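Local coordinates for Crh-like protein 5 (Neosartorya fumigata, PDB 6IBU) that couples chitinase and transglycosylase activities, transferring chitin to beta-1,6-glucan or to other chitin and so cross-linking polysaccharides of the fungal cell wall and septa, at residues 102-107 against 199-204; 83-88 against 210-215; 114-119 against 124-129; 130-133 against 139-142; 73-78 against 87-92. All coordinates share one frame; numbering follows the deposited sequence.

Contact 1 (102-107 against 199-204); sequences EVLGGD and EWAGGL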
# COMPACT_ATOMS: atom_id res chain seq x y z
N GLU A 102 -6.74 -2.37 2.56
CA GLU A 102 -7.84 -1.64 1.88
C GLU A 102 -8.93 -1.36 2.92
O GLU A 102 -9.41 -2.30 3.52
CB GLU A 102 -8.43 -2.46 0.73
CG GLU A 102 -7.40 -2.95 -0.27
CD GLU A 102 -6.75 -1.84 -1.08
OE1 GLU A 102 -7.44 -0.89 -1.47
OE2 GLU A 102 -5.54 -1.91 -1.31
N VAL A 103 -9.31 -0.11 3.11
CA VAL A 103 -10.55 0.22 3.87
C VAL A 103 -11.64 0.60 2.86
O VAL A 103 -11.35 1.25 1.86
CB VAL A 103 -10.31 1.31 4.92
CG1 VAL A 103 -11.59 1.66 5.65
CG2 VAL A 103 -9.25 0.90 5.92
N LEU A 104 -12.88 0.18 3.12
CA LEU A 104 -14.05 0.55 2.29
C LEU A 104 -14.87 1.54 3.12
O LEU A 104 -15.05 1.26 4.32
CB LEU A 104 -14.84 -0.71 1.95
CG LEU A 104 -14.01 -1.79 1.25
CD1 LEU A 104 -14.85 -3.02 1.05
CD2 LEU A 104 -13.44 -1.30 -0.08
N GLY A 105 -15.28 2.66 2.52
CA GLY A 105 -15.98 3.74 3.24
C GLY A 105 -17.22 3.26 3.98
O GLY A 105 -17.43 3.71 5.09
N GLY A 106 -18.02 2.37 3.42
CA GLY A 106 -19.30 1.98 4.04
C GLY A 106 -19.15 0.81 4.98
O GLY A 106 -20.14 0.45 5.66
N ASP A 107 -17.97 0.18 5.04
CA ASP A 107 -17.72 -0.96 5.95
C ASP A 107 -16.97 -0.41 7.17
O ASP A 107 -15.75 -0.24 7.07
CB ASP A 107 -16.99 -2.09 5.22
CG ASP A 107 -16.63 -3.28 6.09
OD1 ASP A 107 -16.82 -3.20 7.32
OD2 ASP A 107 -16.20 -4.30 5.53
N GLU A 199 -19.03 -4.25 -6.24
CA GLU A 199 -19.54 -5.17 -5.17
C GLU A 199 -18.49 -5.25 -4.06
O GLU A 199 -18.84 -5.21 -2.87
CB GLU A 199 -19.93 -6.54 -5.73
CG GLU A 199 -19.50 -7.78 -4.91
CD GLU A 199 -19.96 -7.99 -3.46
OE1 GLU A 199 -21.15 -7.71 -3.17
OE2 GLU A 199 -19.13 -8.46 -2.62
N TRP A 200 -17.23 -5.40 -4.43
CA TRP A 200 -16.13 -5.53 -3.46
C TRP A 200 -16.02 -4.24 -2.64
O TRP A 200 -15.89 -4.33 -1.42
CB TRP A 200 -14.84 -5.89 -4.19
CG TRP A 200 -13.67 -5.64 -3.32
CD1 TRP A 200 -13.23 -6.45 -2.32
CD2 TRP A 200 -12.84 -4.47 -3.31
NE1 TRP A 200 -12.14 -5.88 -1.72
CE2 TRP A 200 -11.88 -4.67 -2.30
CE3 TRP A 200 -12.80 -3.29 -4.06
CZ2 TRP A 200 -10.88 -3.74 -2.03
CZ3 TRP A 200 -11.81 -2.38 -3.79
CH2 TRP A 200 -10.87 -2.59 -2.79
N ALA A 201 -16.14 -3.08 -3.31
CA ALA A 201 -16.01 -1.73 -2.71
C ALA A 201 -17.21 -1.46 -1.79
O ALA A 201 -17.11 -0.56 -0.96
CB ALA A 201 -15.86 -0.69 -3.80
N GLY A 202 -18.29 -2.23 -1.91
CA GLY A 202 -19.47 -2.07 -1.05
C GLY A 202 -20.57 -1.24 -1.70
O GLY A 202 -21.53 -0.89 -1.00
N GLY A 203 -20.47 -0.96 -2.99
CA GLY A 203 -21.57 -0.35 -3.75
C GLY A 203 -21.09 0.81 -4.59
O GLY A 203 -19.92 1.16 -4.51
N LEU A 204 -22.02 1.40 -5.34
CA LEU A 204 -21.84 2.58 -6.21
C LEU A 204 -21.39 3.78 -5.37
O LEU A 204 -21.97 4.00 -4.27
CB LEU A 204 -23.21 2.87 -6.85
CG LEU A 204 -23.21 3.49 -8.23
CD1 LEU A 204 -22.21 2.80 -9.14
CD2 LEU A 204 -24.62 3.42 -8.80
O HOH W 1 -18.18 0.77 0.78
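Trp200, on the last turn of the short helix 195-201, meets two side chains of strand 98-105, one over a face and one at an edge. Its CG is anti to the backbone N (chi1 164°), which carries the six-membered ring out over the strand. Leu104 CD2 covers one face of that ring, 4.0 Å from the centroid and 14° off the normal, a CH-pi contact that a terminal methyl of the branched leucine makes well. Glu102 approaches the rim instead: its CB is 3.9 Å from Trp200 CZ2, and its chain crosses the indole at about a right angle before bending at chi2. Glu102 OE1 and the hydroxyl of Ser88 are hydrogen-bonded. The other methyl of Leu104, CD1, presses tightly to 3.0 Å from Trp200 O.

At Ala201 a small side chain lets the helix settle close, with its CA 3.7 Å from Leu104 CD2. A water lies between Ala201 O and Gly106 N, although its 2.4 Å distance to Ala201 O is too short to trust. Gly202 ends the helix in a Schellman motif at positive phi, while Leu104 to Asp107 form a type I turn closed by Asp107 N and Leu104 O at 3.2 Å.

Glu102 binds chitin and is, by similarity, the proton donor; with the chitin-binding Trp186 and Thr197 close to Trp200, this is consistent with a wall of the GH16 substrate cleft.

Contact 2 (83-88 against 210-215); sequences TGVVSS and GPYTMY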
# COMPACT_ATOMS: atom_id res chain seq x y z
N THR A 83 -19.78 5.10 0.66
CA THR A 83 -20.04 3.86 -0.10
C THR A 83 -19.08 3.80 -1.29
O THR A 83 -19.07 4.75 -2.07
CB THR A 83 -21.49 3.81 -0.61
OG1 THR A 83 -22.32 3.95 0.54
CG2 THR A 83 -21.79 2.54 -1.39
N GLY A 84 -18.33 2.72 -1.41
CA GLY A 84 -17.52 2.42 -2.60
C GLY A 84 -16.22 3.19 -2.61
O GLY A 84 -15.44 2.99 -3.54
N VAL A 85 -15.95 4.03 -1.63
CA VAL A 85 -14.68 4.80 -1.58
C VAL A 85 -13.65 3.92 -0.89
O VAL A 85 -13.86 3.49 0.25
CB VAL A 85 -14.86 6.14 -0.85
CG1 VAL A 85 -13.54 6.87 -0.74
CG2 VAL A 85 -15.92 6.97 -1.57
N VAL A 86 -12.55 3.67 -1.58
CA VAL A 86 -11.46 2.79 -1.06
C VAL A 86 -10.33 3.67 -0.53
O VAL A 86 -9.92 4.57 -1.23
CB VAL A 86 -10.99 1.85 -2.18
CG1 VAL A 86 -9.94 0.88 -1.66
CG2 VAL A 86 -12.15 1.10 -2.80
N SER A 87 -9.84 3.39 0.67
CA SER A 87 -8.60 3.95 1.24
C SER A 87 -7.52 2.86 1.22
O SER A 87 -7.72 1.85 1.89
CB SER A 87 -8.85 4.43 2.63
OG SER A 87 -9.84 5.44 2.68
N SER A 88 -6.44 3.04 0.46
CA SER A 88 -5.42 1.99 0.16
C SER A 88 -4.04 2.33 0.74
O SER A 88 -3.52 3.43 0.44
CB SER A 88 -5.29 1.83 -1.33
OG SER A 88 -6.53 1.46 -1.91
N GLY A 210 -20.33 13.51 -1.40
CA GLY A 210 -18.97 13.68 -0.89
C GLY A 210 -18.73 15.05 -0.25
O GLY A 210 -19.65 15.69 0.26
N PRO A 211 -17.47 15.53 -0.20
CA PRO A 211 -16.32 14.74 -0.65
C PRO A 211 -15.90 13.75 0.44
O PRO A 211 -16.29 13.86 1.58
CB PRO A 211 -15.27 15.83 -0.91
CG PRO A 211 -15.56 16.84 0.18
CD PRO A 211 -17.07 16.86 0.31
N TYR A 212 -15.12 12.77 0.03
CA TYR A 212 -14.67 11.71 0.95
C TYR A 212 -13.17 11.81 1.08
O TYR A 212 -12.50 11.78 0.05
CB TYR A 212 -15.08 10.35 0.41
CG TYR A 212 -16.54 10.31 0.06
CD1 TYR A 212 -17.51 10.32 1.05
CD2 TYR A 212 -16.94 10.25 -1.26
CE1 TYR A 212 -18.85 10.24 0.73
CE2 TYR A 212 -18.28 10.18 -1.60
CZ TYR A 212 -19.23 10.18 -0.60
OH TYR A 212 -20.54 10.13 -0.93
N THR A 213 -12.70 11.96 2.31
CA THR A 213 -11.25 12.20 2.53
C THR A 213 -10.65 11.15 3.45
O THR A 213 -11.13 10.99 4.58
CB THR A 213 -10.99 13.63 3.00
OG1 THR A 213 -11.56 14.52 2.04
CG2 THR A 213 -9.50 13.88 3.12
N MET A 214 -9.59 10.52 2.99
CA MET A 214 -8.68 9.67 3.80
C MET A 214 -7.56 10.58 4.31
O MET A 214 -7.13 11.47 3.57
CB MET A 214 -8.15 8.52 2.93
CG MET A 214 -6.74 8.03 3.25
SD MET A 214 -6.16 6.87 1.96
CE MET A 214 -4.46 6.66 2.47
N TYR A 215 -7.14 10.41 5.55
CA TYR A 215 -6.03 11.21 6.14
C TYR A 215 -4.89 10.28 6.54
O TYR A 215 -5.12 9.29 7.24
CB TYR A 215 -6.50 12.00 7.36
CG TYR A 215 -7.57 13.01 7.05
CD1 TYR A 215 -8.91 12.64 7.06
CD2 TYR A 215 -7.25 14.34 6.79
CE1 TYR A 215 -9.91 13.57 6.81
CE2 TYR A 215 -8.24 15.28 6.54
CZ TYR A 215 -9.57 14.89 6.55
OH TYR A 215 -10.57 15.77 6.28
O HOH W 2 -20.67 7.29 -2.02
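Ahead of the packing of Val85 on Tyr212, a water links the two segments at Thr83: it gives one hydrogen to Thr83 O and the other to Tyr212 OH, each at 3.0 Å. The same phenol is also hydrogen-bonded to Asp206 O. Gly84, at positive phi, makes the corner from which strand 85-93 sets out.

Val85 has CG1 anti to the backbone N (chi1 177°), which leaves CG2 beside the N to meet the tyrosine ring. Val85 CG2 comes to 3.4 Å from Tyr212 CD2, slanting onto the ring, and Val85 CG1 lies 4.0 Å from Tyr212 CB; a beta-branched residue thus uses both methyls along the base of the tyrosine.

At Ser87 the alternation of the strand brings a side chain inward again. Its CB is 3.7 Å from Met214 SD, and its hydroxyl, 3.5 Å from Met214 CB, is satisfied by a hydrogen bond from Ala80 N, so a small polar residue can be buried here beside a long flexible one. Ser88 turns the other way, its OG bonded to Glu102 and Trp186 in the chitin site, and offers Met214 CE only its carbonyl O at 3.9 Å.

The axes of strands 85-88 and 212-215 run nearly parallel, 13° and 8.2 Å apart, without backbone bonds between them: two sheets facing across the core of the GH16 beta-sandwich, a jelly roll of the concanavalin clan.

Contact 3 (114-119 against 124-129); sequences NYFGKG and YDRGTY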
# COMPACT_ATOMS: atom_id res chain seq x y z
N ASN A 114 -4.28 -7.92 2.15
CA ASN A 114 -4.10 -8.58 0.84
C ASN A 114 -2.64 -8.67 0.46
O ASN A 114 -1.82 -7.89 0.95
CB ASN A 114 -4.83 -7.81 -0.24
CG ASN A 114 -5.74 -8.72 -1.00
OD1 ASN A 114 -5.30 -9.65 -1.66
ND2 ASN A 114 -7.03 -8.48 -0.85
N TYR A 115 -2.33 -9.60 -0.43
CA TYR A 115 -0.99 -9.69 -1.03
C TYR A 115 -1.15 -10.34 -2.40
O TYR A 115 -2.14 -11.04 -2.62
CB TYR A 115 -0.04 -10.44 -0.10
CG TYR A 115 -0.13 -11.93 -0.23
CD1 TYR A 115 -1.09 -12.65 0.47
CD2 TYR A 115 0.72 -12.61 -1.07
CE1 TYR A 115 -1.18 -14.02 0.33
CE2 TYR A 115 0.66 -13.99 -1.21
CZ TYR A 115 -0.29 -14.69 -0.50
OH TYR A 115 -0.36 -16.03 -0.64
N PHE A 116 -0.19 -10.04 -3.27
CA PHE A 116 0.04 -10.69 -4.58
C PHE A 116 1.52 -11.05 -4.63
O PHE A 116 2.35 -10.29 -4.11
CB PHE A 116 -0.35 -9.76 -5.73
CG PHE A 116 -1.80 -9.37 -5.69
CD1 PHE A 116 -2.76 -10.22 -6.21
CD2 PHE A 116 -2.22 -8.21 -5.07
CE1 PHE A 116 -4.10 -9.87 -6.21
CE2 PHE A 116 -3.57 -7.89 -4.99
CZ PHE A 116 -4.51 -8.72 -5.57
N GLY A 117 1.82 -12.20 -5.22
CA GLY A 117 3.16 -12.57 -5.69
C GLY A 117 3.23 -12.39 -7.19
O GLY A 117 2.41 -12.98 -7.89
N LYS A 118 4.16 -11.57 -7.67
CA LYS A 118 4.52 -11.47 -9.11
C LYS A 118 3.27 -11.19 -9.96
O LYS A 118 3.22 -11.71 -11.10
CB LYS A 118 5.19 -12.76 -9.59
CG LYS A 118 6.41 -13.13 -8.78
CD LYS A 118 7.14 -14.32 -9.32
CE LYS A 118 8.47 -14.53 -8.64
NZ LYS A 118 8.35 -15.10 -7.28
N GLY A 119 2.33 -10.40 -9.45
CA GLY A 119 1.17 -9.92 -10.22
C GLY A 119 0.16 -11.03 -10.45
O GLY A 119 -0.74 -10.85 -11.28
N TYR A 124 -8.04 -16.29 -4.89
CA TYR A 124 -8.34 -15.21 -3.92
C TYR A 124 -8.15 -15.73 -2.49
O TYR A 124 -9.03 -15.51 -1.62
CB TYR A 124 -9.73 -14.62 -4.13
CG TYR A 124 -9.85 -13.22 -3.57
CD1 TYR A 124 -10.07 -13.01 -2.22
CD2 TYR A 124 -9.69 -12.12 -4.39
CE1 TYR A 124 -10.16 -11.73 -1.70
CE2 TYR A 124 -9.77 -10.83 -3.89
CZ TYR A 124 -10.02 -10.64 -2.54
OH TYR A 124 -10.10 -9.37 -2.07
N ASP A 125 -7.01 -16.41 -2.27
CA ASP A 125 -6.48 -16.87 -0.96
C ASP A 125 -5.63 -15.74 -0.36
O ASP A 125 -5.04 -15.93 0.72
CB ASP A 125 -5.67 -18.16 -1.16
CG ASP A 125 -4.27 -17.93 -1.73
OD1 ASP A 125 -3.37 -17.65 -0.91
OD2 ASP A 125 -4.08 -18.04 -2.97
N ARG A 126 -5.58 -14.60 -1.06
CA ARG A 126 -4.68 -13.46 -0.82
C ARG A 126 -5.35 -12.48 0.15
O ARG A 126 -4.62 -11.84 0.87
CB ARG A 126 -4.37 -12.81 -2.18
CG ARG A 126 -3.82 -13.79 -3.20
CD ARG A 126 -3.63 -13.21 -4.59
NE ARG A 126 -4.86 -13.21 -5.38
CZ ARG A 126 -5.81 -12.27 -5.34
NH1 ARG A 126 -6.90 -12.38 -6.09
NH2 ARG A 126 -5.67 -11.21 -4.56
N GLY A 127 -6.69 -12.45 0.19
CA GLY A 127 -7.51 -11.46 0.92
C GLY A 127 -8.10 -12.02 2.20
O GLY A 127 -8.66 -13.12 2.19
N THR A 128 -7.99 -11.26 3.29
CA THR A 128 -8.54 -11.55 4.63
C THR A 128 -9.10 -10.25 5.20
O THR A 128 -8.37 -9.26 5.22
CB THR A 128 -7.43 -12.09 5.54
OG1 THR A 128 -7.07 -13.39 5.09
CG2 THR A 128 -7.84 -12.15 7.00
N TYR A 129 -10.33 -10.26 5.70
CA TYR A 129 -10.89 -9.11 6.45
C TYR A 129 -10.52 -9.26 7.92
O TYR A 129 -10.57 -10.38 8.43
CB TYR A 129 -12.40 -9.02 6.25
CG TYR A 129 -12.77 -8.63 4.85
CD1 TYR A 129 -12.90 -9.59 3.87
CD2 TYR A 129 -12.95 -7.30 4.49
CE1 TYR A 129 -13.25 -9.27 2.58
CE2 TYR A 129 -13.30 -6.95 3.20
CZ TYR A 129 -13.46 -7.94 2.25
OH TYR A 129 -13.80 -7.62 0.97
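Arg126 O is approached by two groups: Asn114 gives it a CA-H...O contact, 3.3 Å long and nearly straight at 161°, and Arg161 NH1 a hydrogen bond. The carbonyl thus lies close against strand 110-116. The side chain of Asn114 stretches on past it, its ND2 making a weak hydrogen bond of 3.4 Å to Tyr124 OH, with the amide plane almost perpendicular to the phenol ring. That hydroxyl is also hydrogen-bonded to Gln112 OE1, though the tyrosine is poorly ordered. Gly127 suits the crossing, because without a side chain its CA can come within 3.5 Å of Asn114 ND2.

These residues lie where strands 110-116 and 128-131 diverge into the loop of their beta hairpin, at the edge of the sheet that lines the GH16 active-site cleft. Phe116 touches the side chain of Glu98, the nucleophile by similarity, and Asn114 is near Glu102.

Tyr115 points to the other side of its strand. Its CG sits in the crowded position between the backbone N and the carbonyl carbon (chi1 83°), which swings the ring toward the loop, where Tyr115 CE1 is 3.7 Å from Arg126 CA and Arg126 CB lies over one face. Arg126 itself bends at its third torsion, and NH1 is hydrogen-bonded to Thr123 O within the loop.

Contact 4 (130-133 against 139-142); sequences VPVA and FHTY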
# COMPACT_ATOMS: atom_id res chain seq x y z
N VAL A 130 -10.19 -8.16 8.58
CA VAL A 130 -9.90 -8.17 10.05
C VAL A 130 -10.75 -7.09 10.69
O VAL A 130 -10.90 -6.03 10.12
CB VAL A 130 -8.40 -7.99 10.32
CG1 VAL A 130 -7.59 -8.97 9.50
CG2 VAL A 130 -7.89 -6.58 10.04
N PRO A 131 -11.30 -7.31 11.89
CA PRO A 131 -12.12 -6.31 12.57
C PRO A 131 -11.26 -5.11 12.99
O PRO A 131 -10.19 -5.31 13.45
CB PRO A 131 -12.68 -7.02 13.81
CG PRO A 131 -12.34 -8.51 13.62
CD PRO A 131 -11.12 -8.51 12.72
N VAL A 132 -11.76 -3.90 12.78
CA VAL A 132 -11.13 -2.62 13.21
C VAL A 132 -12.24 -1.65 13.61
O VAL A 132 -13.29 -1.61 12.95
CB VAL A 132 -10.27 -2.03 12.07
CG1 VAL A 132 -9.43 -0.85 12.55
CG2 VAL A 132 -9.37 -3.07 11.46
N ALA A 133 -12.05 -0.89 14.67
CA ALA A 133 -13.09 0.00 15.21
C ALA A 133 -13.13 1.24 14.33
O ALA A 133 -12.11 1.91 14.22
CB ALA A 133 -12.82 0.33 16.65
N PHE A 139 -8.12 7.58 13.75
CA PHE A 139 -6.80 7.13 13.21
C PHE A 139 -6.45 5.77 13.81
O PHE A 139 -6.81 5.52 14.96
CB PHE A 139 -5.73 8.17 13.54
CG PHE A 139 -5.80 9.33 12.59
CD1 PHE A 139 -5.14 9.26 11.38
CD2 PHE A 139 -6.57 10.44 12.88
CE1 PHE A 139 -5.20 10.31 10.49
CE2 PHE A 139 -6.63 11.50 11.98
CZ PHE A 139 -5.95 11.43 10.79
N HIS A 140 -5.80 4.92 13.03
CA HIS A 140 -5.20 3.65 13.50
C HIS A 140 -3.79 3.60 12.93
O HIS A 140 -3.52 4.27 11.94
CB HIS A 140 -6.01 2.44 13.03
CG HIS A 140 -7.32 2.32 13.72
ND1 HIS A 140 -7.42 1.89 15.02
CD2 HIS A 140 -8.58 2.58 13.29
CE1 HIS A 140 -8.69 1.90 15.37
NE2 HIS A 140 -9.42 2.32 14.33
N THR A 141 -2.94 2.78 13.53
CA THR A 141 -1.58 2.54 13.03
C THR A 141 -1.62 1.23 12.26
O THR A 141 -1.80 0.19 12.87
CB THR A 141 -0.57 2.52 14.16
OG1 THR A 141 -0.71 3.76 14.84
CG2 THR A 141 0.84 2.36 13.65
N TYR A 142 -1.42 1.29 10.95
CA TYR A 142 -1.39 0.10 10.08
C TYR A 142 0.08 -0.25 9.83
O TYR A 142 0.82 0.55 9.25
CB TYR A 142 -2.17 0.38 8.81
CG TYR A 142 -3.62 0.66 9.03
CD1 TYR A 142 -4.57 -0.35 9.02
CD2 TYR A 142 -4.07 1.96 9.24
CE1 TYR A 142 -5.91 -0.08 9.21
CE2 TYR A 142 -5.41 2.25 9.41
CZ TYR A 142 -6.34 1.23 9.39
OH TYR A 142 -7.66 1.52 9.57
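The polar link is a single hydrogen bond: His140 NE2 donates to Ala133 O over 2.7 Å, at an N-H...O angle of 156°. The carbonyl oxygen lies near the imidazole plane, and the ring nitrogen lies in the carbonyl plane, so neither group is badly tilted against the other. At the other nitrogen, His140 ND1 is hydrogen-bonded to Asp156 OD2. Gripped at both nitrogens, by a backbone carbonyl and a carboxylate, the ring is fixed in its rotation, and the nearby acid may favour the doubly protonated form. Histidine suits such a place because one flat side chain can serve two partners, one at each ring nitrogen.

Apolar contact comes from the face of the same ring. Val132 CG1 lies 3.7 Å from the imidazole centroid of His140, 17° off its normal, in a CH-pi contact; within the ring CD2 and NE2 are nearest, both at 3.6 Å from Val132 CG1. That methyl is the branch anti to the backbone N (chi1 -171°), which directs it at the histidine, and the two side chains lie side by side, pointing opposite ways. The hydroxyl of Tyr142 adds a looser touch, its OH 4.2 Å from Val132 CG1, while its ring meets Trp101 edge to face.

The contact closes the loop by which the chain leaves edge strand 128-131 of one sheet and enters strand 140-146 of the other. Val132 rests on Val111 of strand 110-116 and Ile155 of strand 150-155, and His140 pairs through its backbone with Met77 of strand 71-78.

Contact 5 (73-78 against 87-92); sequences AEVVMK and SSIVLE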
# COMPACT_ATOMS: atom_id res chain seq x y z
N ALA A 73 6.73 -1.14 7.20
CA ALA A 73 5.97 0.05 6.78
C ALA A 73 4.85 0.26 7.81
O ALA A 73 4.05 -0.65 8.03
CB ALA A 73 5.49 -0.11 5.36
N GLU A 74 4.84 1.42 8.45
CA GLU A 74 3.84 1.77 9.48
C GLU A 74 3.16 3.08 9.05
O GLU A 74 3.86 4.07 8.80
CB GLU A 74 4.57 1.86 10.82
CG GLU A 74 3.66 2.07 12.01
CD GLU A 74 4.35 1.73 13.32
OE1 GLU A 74 4.42 0.51 13.63
OE2 GLU A 74 4.83 2.67 14.02
N VAL A 75 1.84 3.07 8.93
CA VAL A 75 1.08 4.24 8.43
C VAL A 75 0.01 4.58 9.45
O VAL A 75 -0.73 3.70 9.85
CB VAL A 75 0.50 3.98 7.04
CG1 VAL A 75 -0.22 5.22 6.52
CG2 VAL A 75 1.57 3.53 6.07
N VAL A 76 -0.05 5.83 9.90
CA VAL A 76 -1.17 6.30 10.76
C VAL A 76 -2.22 6.94 9.81
O VAL A 76 -1.80 7.87 9.14
CB VAL A 76 -0.62 7.24 11.86
CG1 VAL A 76 -1.72 7.87 12.70
CG2 VAL A 76 0.38 6.51 12.75
N MET A 77 -3.47 6.38 9.65
CA MET A 77 -4.53 6.66 8.63
C MET A 77 -5.88 6.60 9.33
O MET A 77 -6.09 5.95 10.42
CB MET A 77 -4.53 5.69 7.43
CG MET A 77 -5.77 5.79 6.58
SD MET A 77 -5.64 4.73 5.22
CE MET A 77 -5.89 3.13 5.98
N LYS A 78 -6.62 7.57 8.89
CA LYS A 78 -8.06 7.61 9.09
C LYS A 78 -8.66 7.46 7.71
O LYS A 78 -8.35 8.24 6.85
CB LYS A 78 -8.46 8.90 9.80
CG LYS A 78 -9.94 8.89 10.14
CD LYS A 78 -10.37 9.99 11.05
CE LYS A 78 -10.41 11.29 10.26
NZ LYS A 78 -11.57 12.14 10.61
N SER A 87 -9.84 3.39 0.67
CA SER A 87 -8.60 3.95 1.24
C SER A 87 -7.52 2.86 1.22
O SER A 87 -7.72 1.85 1.89
CB SER A 87 -8.85 4.43 2.63
OG SER A 87 -9.84 5.44 2.68
N SER A 88 -6.44 3.04 0.46
CA SER A 88 -5.42 1.99 0.16
C SER A 88 -4.04 2.33 0.74
O SER A 88 -3.52 3.43 0.44
CB SER A 88 -5.29 1.83 -1.33
OG SER A 88 -6.53 1.46 -1.91
N ILE A 89 -3.43 1.40 1.47
CA ILE A 89 -1.98 1.42 1.80
C ILE A 89 -1.31 0.26 1.05
O ILE A 89 -1.67 -0.87 1.30
CB ILE A 89 -1.76 1.32 3.32
CG1 ILE A 89 -2.46 2.45 4.07
CG2 ILE A 89 -0.29 1.25 3.66
CD1 ILE A 89 -2.72 2.13 5.51
N VAL A 90 -0.43 0.54 0.10
CA VAL A 90 0.14 -0.53 -0.77
C VAL A 90 1.66 -0.55 -0.69
O VAL A 90 2.27 0.46 -1.02
CB VAL A 90 -0.30 -0.33 -2.23
CG1 VAL A 90 0.38 -1.36 -3.13
CG2 VAL A 90 -1.80 -0.39 -2.35
N LEU A 91 2.25 -1.70 -0.41
CA LEU A 91 3.67 -1.95 -0.74
C LEU A 91 3.68 -2.69 -2.07
O LEU A 91 2.94 -3.67 -2.19
CB LEU A 91 4.32 -2.78 0.36
CG LEU A 91 4.40 -2.07 1.70
CD1 LEU A 91 5.06 -2.97 2.74
CD2 LEU A 91 5.15 -0.76 1.55
N GLU A 92 4.44 -2.19 -3.04
CA GLU A 92 4.41 -2.78 -4.40
C GLU A 92 5.82 -2.77 -4.98
O GLU A 92 6.48 -1.72 -4.92
CB GLU A 92 3.44 -2.03 -5.30
CG GLU A 92 3.32 -2.66 -6.68
CD GLU A 92 2.21 -2.08 -7.54
OE1 GLU A 92 2.28 -0.86 -7.82
OE2 GLU A 92 1.26 -2.84 -7.89
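Met77 meets Ile89 tip to tip, its CE only 3.4 Å from Ile89 CD1, tighter than a usual carbon contact. The thioether bends at its last torsion (chi3 75°), which turns the methyl onto the end of the isoleucine, while Met77 SD is 3.9 Å from Ile89 CD1 and 4.1 Å from Ser87 CB. An unbranched, flexible methionine is well suited to filling this junction, since it also touches Met214 of its own sheet and Val103 of the facing one. Ser87, being small, leaves room for the sulfur.

Ile89 uses its other branch on Val75. Ile89 CG2 is 3.8 Å from Val75 CG2, and the two beta-branched side chains pass alongside each other, oppositely directed, while Ile89 CD1 reaches back to 4.0 Å from Val75 CB. Two side chains of 73-78 thus share one isoleucine.

The strands run antiparallel, at 170°, with axes 9.2 Å apart and no hydrogen bond between them. This is the spacing of sheets laid face to face, here the two sheets of the GH16 beta-sandwich near the centre of the molecule, so what joins these strands is mainly apolar side chains. Alternation along each strand separates the chemistry: Glu74 and Val76 point away from the facing strand, as Ser88 does on the other; Glu92 forms a salt bridge with the chitin-binding Arg182.

Toward the other end, Ala73 CB sits against the fork of Leu91, 3.9 Å from both CD1 and CD2. A short alanine accepts the long leucine, whose side chain also packs on Phe68.

In the fold
Contacts 2 and 5 are buried and lie between the two sheets, sharing Ser87 and Ser88 on strand 85-93; contact 5 is almost wholly apolar and near the centre, whereas contact 2, farther out, admits a bridging water. Contact 1 is buried too, but on the cleft side, where a helix covers strand 98-105, and Glu102 joins it to contact 2 through Ser88. Contacts 3 and 4 are only partly buried. They follow each other along edge strand 128-131, and both use polar groups: contact 3 a loop carbonyl and an asparagine amide near the presumed catalytic pair, contact 4 a fixed histidine where the chain changes sheets. Paired strands 71-78 and 140-146 tie contacts 4 and 5.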